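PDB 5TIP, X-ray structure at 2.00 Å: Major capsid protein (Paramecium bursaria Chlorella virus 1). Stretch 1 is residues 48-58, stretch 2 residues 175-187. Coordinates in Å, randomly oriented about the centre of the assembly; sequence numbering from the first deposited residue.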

# COMPACT_ATOMS: atom_id res chain seq x y z
N SER A 48 -34.14 18.14 -12.70
CA SER A 48 -33.50 18.20 -14.00
C SER A 48 -31.99 18.17 -13.83
O SER A 48 -31.41 19.10 -13.25
CB SER A 48 -33.93 19.45 -14.77
OG SER A 48 -35.33 19.42 -15.03
N VAL A 49 -31.35 17.11 -14.32
CA VAL A 49 -29.90 17.00 -14.23
C VAL A 49 -29.26 17.95 -15.23
O VAL A 49 -29.60 17.96 -16.42
CB VAL A 49 -29.46 15.55 -14.48
CG1 VAL A 49 -27.95 15.47 -14.56
CG2 VAL A 49 -29.99 14.65 -13.37
N GLY A 50 -28.33 18.76 -14.75
CA GLY A 50 -27.64 19.71 -15.60
C GLY A 50 -26.69 20.55 -14.78
O GLY A 50 -26.74 20.55 -13.54
N PHE A 51 -25.81 21.26 -15.48
CA PHE A 51 -24.82 22.09 -14.81
C PHE A 51 -25.51 23.14 -13.95
O PHE A 51 -26.38 23.88 -14.42
CB PHE A 51 -23.90 22.76 -15.84
CG PHE A 51 -22.96 21.80 -16.51
CD1 PHE A 51 -21.91 21.23 -15.81
CD2 PHE A 51 -23.12 21.48 -17.85
CE1 PHE A 51 -21.04 20.35 -16.43
CE2 PHE A 51 -22.25 20.60 -18.47
CZ PHE A 51 -21.21 20.04 -17.76
N GLY A 52 -25.11 23.21 -12.68
CA GLY A 52 -25.65 24.19 -11.76
C GLY A 52 -27.02 23.88 -11.21
O GLY A 52 -27.63 24.76 -10.60
N ASN A 53 -27.52 22.66 -11.39
CA ASN A 53 -28.84 22.29 -10.91
C ASN A 53 -28.75 21.48 -9.62
O ASN A 53 -27.72 20.89 -9.30
CB ASN A 53 -29.60 21.48 -11.97
CG ASN A 53 -29.92 22.29 -13.21
OD1 ASN A 53 -29.87 23.52 -13.19
ND2 ASN A 53 -30.27 21.60 -14.29
N LYS A 54 -29.85 21.48 -8.87
CA LYS A 54 -29.98 20.70 -7.65
C LYS A 54 -30.95 19.55 -7.89
O LYS A 54 -32.10 19.78 -8.30
CB LYS A 54 -30.46 21.57 -6.48
CG LYS A 54 -29.47 22.62 -6.03
CD LYS A 54 -30.00 23.39 -4.83
CE LYS A 54 -28.97 24.39 -4.32
NZ LYS A 54 -27.72 23.73 -3.86
N VAL A 55 -30.49 18.33 -7.64
CA VAL A 55 -31.31 17.14 -7.75
C VAL A 55 -31.26 16.40 -6.42
O VAL A 55 -30.36 16.60 -5.60
CB VAL A 55 -30.86 16.22 -8.90
CG1 VAL A 55 -31.02 16.92 -10.24
CG2 VAL A 55 -29.42 15.79 -8.70
N SER A 56 -32.25 15.53 -6.20
CA SER A 56 -32.34 14.79 -4.96
C SER A 56 -32.76 13.36 -5.25
O SER A 56 -33.25 13.04 -6.33
CB SER A 56 -33.34 15.43 -3.98
OG SER A 56 -34.65 15.41 -4.50
N THR A 57 -32.55 12.50 -4.26
CA THR A 57 -32.90 11.08 -4.35
C THR A 57 -33.42 10.61 -3.01
O THR A 57 -32.79 10.85 -1.97
CB THR A 57 -31.68 10.24 -4.77
OG1 THR A 57 -31.50 10.34 -6.19
CG2 THR A 57 -31.87 8.79 -4.38
N GLN A 58 -34.56 9.92 -3.03
CA GLN A 58 -35.09 9.25 -1.85
C GLN A 58 -34.75 7.77 -1.96
O GLN A 58 -35.16 7.10 -2.92
CB GLN A 58 -36.60 9.44 -1.73
CG GLN A 58 -37.20 8.85 -0.46
CD GLN A 58 -38.71 8.93 -0.42
OE1 GLN A 58 -39.28 9.90 0.08
NE2 GLN A 58 -39.37 7.91 -0.95
N TYR A 175 -29.31 14.90 -1.25
CA TYR A 175 -29.51 16.15 -1.98
C TYR A 175 -28.20 16.50 -2.69
O TYR A 175 -27.21 16.82 -2.03
CB TYR A 175 -29.96 17.26 -1.05
CG TYR A 175 -31.33 17.03 -0.46
CD1 TYR A 175 -32.48 17.42 -1.13
CD2 TYR A 175 -31.47 16.39 0.77
CE1 TYR A 175 -33.73 17.19 -0.59
CE2 TYR A 175 -32.71 16.16 1.31
CZ TYR A 175 -33.84 16.56 0.63
OH TYR A 175 -35.08 16.33 1.18
N PHE A 176 -28.22 16.46 -4.01
CA PHE A 176 -27.04 16.76 -4.81
C PHE A 176 -27.12 18.17 -5.38
O PHE A 176 -28.20 18.67 -5.70
CB PHE A 176 -26.88 15.74 -5.95
CG PHE A 176 -26.76 14.32 -5.48
CD1 PHE A 176 -25.53 13.79 -5.15
CD2 PHE A 176 -27.88 13.52 -5.38
CE1 PHE A 176 -25.42 12.48 -4.72
CE2 PHE A 176 -27.78 12.21 -4.95
CZ PHE A 176 -26.54 11.69 -4.62
N THR A 177 -25.96 18.80 -5.50
CA THR A 177 -25.82 20.08 -6.18
C THR A 177 -24.71 19.95 -7.20
O THR A 177 -23.57 19.61 -6.84
CB THR A 177 -25.50 21.21 -5.19
OG1 THR A 177 -26.57 21.33 -4.24
CG2 THR A 177 -25.33 22.53 -5.93
N LEU A 178 -25.02 20.19 -8.47
CA LEU A 178 -24.05 20.04 -9.54
C LEU A 178 -23.31 21.35 -9.78
O LEU A 178 -23.90 22.43 -9.71
CB LEU A 178 -24.72 19.58 -10.83
CG LEU A 178 -25.42 18.23 -10.79
CD1 LEU A 178 -25.79 17.81 -12.20
CD2 LEU A 178 -24.53 17.19 -10.13
N ALA A 179 -22.02 21.24 -10.06
CA ALA A 179 -21.22 22.43 -10.34
C ALA A 179 -21.70 23.09 -11.62
O ALA A 179 -22.25 22.44 -12.52
CB ALA A 179 -19.74 22.06 -10.45
N SER A 180 -21.48 24.40 -11.71
CA SER A 180 -21.91 25.14 -12.89
C SER A 180 -20.87 25.06 -14.00
O SER A 180 -21.22 24.79 -15.16
CB SER A 180 -22.17 26.60 -12.51
OG SER A 180 -23.15 26.69 -11.49
N GLN A 181 -19.60 25.27 -13.67
CA GLN A 181 -18.53 25.32 -14.65
C GLN A 181 -17.46 24.31 -14.26
O GLN A 181 -16.94 24.36 -13.14
CB GLN A 181 -17.94 26.73 -14.74
CG GLN A 181 -18.98 27.82 -14.90
CD GLN A 181 -18.37 29.19 -15.07
OE1 GLN A 181 -17.16 29.37 -14.95
NE2 GLN A 181 -19.21 30.18 -15.38
N VAL A 182 -17.13 23.41 -15.18
CA VAL A 182 -16.13 22.37 -14.95
C VAL A 182 -15.06 22.49 -16.03
O VAL A 182 -15.36 22.35 -17.23
CB VAL A 182 -16.76 20.96 -14.95
CG1 VAL A 182 -15.69 19.92 -14.70
CG2 VAL A 182 -17.85 20.87 -13.89
N GLN A 183 -13.82 22.73 -15.60
CA GLN A 183 -12.71 22.96 -16.52
C GLN A 183 -12.48 21.75 -17.42
O GLN A 183 -12.47 20.61 -16.97
CB GLN A 183 -11.44 23.29 -15.74
CG GLN A 183 -10.17 23.20 -16.57
CD GLN A 183 -10.15 24.18 -17.72
OE1 GLN A 183 -10.65 25.30 -17.61
NE2 GLN A 183 -9.58 23.76 -18.84
N GLY A 184 -12.30 22.02 -18.71
CA GLY A 184 -12.08 20.98 -19.68
C GLY A 184 -13.31 20.20 -20.08
O GLY A 184 -13.20 19.30 -20.92
N VAL A 185 -14.48 20.51 -19.53
CA VAL A 185 -15.71 19.80 -19.87
C VAL A 185 -16.71 20.74 -20.52
O VAL A 185 -17.10 20.52 -21.67
CB VAL A 185 -16.30 19.11 -18.62
CG1 VAL A 185 -17.70 18.60 -18.90
CG2 VAL A 185 -15.43 17.93 -18.23
N ASN A 186 -17.13 21.79 -19.81
CA ASN A 186 -18.00 22.81 -20.39
C ASN A 186 -17.41 24.22 -20.34
O ASN A 186 -17.99 25.14 -20.93
CB ASN A 186 -19.41 22.81 -19.74
CG ASN A 186 -19.43 23.35 -18.33
OD1 ASN A 186 -18.44 23.27 -17.61
ND2 ASN A 186 -20.57 23.91 -17.93
N TYR A 187 -16.24 24.42 -19.70
CA TYR A 187 -15.56 25.72 -19.72
C TYR A 187 -14.07 25.48 -19.93
O TYR A 187 -13.52 24.43 -19.57
CB TYR A 187 -15.76 26.53 -18.43
CG TYR A 187 -17.03 27.36 -18.43
CD1 TYR A 187 -18.25 26.76 -18.23
CD2 TYR A 187 -17.02 28.74 -18.63
CE1 TYR A 187 -19.43 27.48 -18.24
CE2 TYR A 187 -18.20 29.47 -18.63
CZ TYR A 187 -19.39 28.84 -18.43
OH TYR A 187 -20.53 29.61 -18.45

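Strands 175-178 and 54-58 pair antiparallel, their N-to-C directions 155° apart. Tyr175 sits opposite Ser56 in a non-hydrogen-bonded pair, and its ring atom CD1 lies 3.6 Å from Ser56 CB. Phe176 and Val55 form the hydrogen-bonded pair: Phe176 N donates to Val55 O at 2.7 Å, and Val55 N returns a bond to Phe176 O at 3.0 Å. Their side chains share a sheet face, with Phe176 CB 3.7 Å from Val55 CG2. Thr177 shares the other face with Lys54, whose extended chain turns at chi4 (m) so that NZ donates to Thr177 OG1 at 2.7 Å. Leu178 N continues the ladder with a nearly straight bond to Asn53 O (2.9 Å, 173°), while Leu178 CD1 packs against Val49 CG1 at 4.0 Å. Beyond the strand, Ala179 O accepts from Gly52 N (3.0 Å), within the type II turn Gly50-Asn53. Gly52 has positive phi, and a CB there would lie 3.0 Å from Ser180 OG, a clash. The Phe51 ring meets Val182 CG2 through CE1 (4.1 Å) and Val185 CG1 through CZ (4.0 Å). Asn186 covers one face of that ring, its CB 4.2 Å from the Phe51 centroid; its amide is held by ND2 to Ser180 O (3.0 Å) and by Val182 N to Asn186 OD1 (2.8 Å).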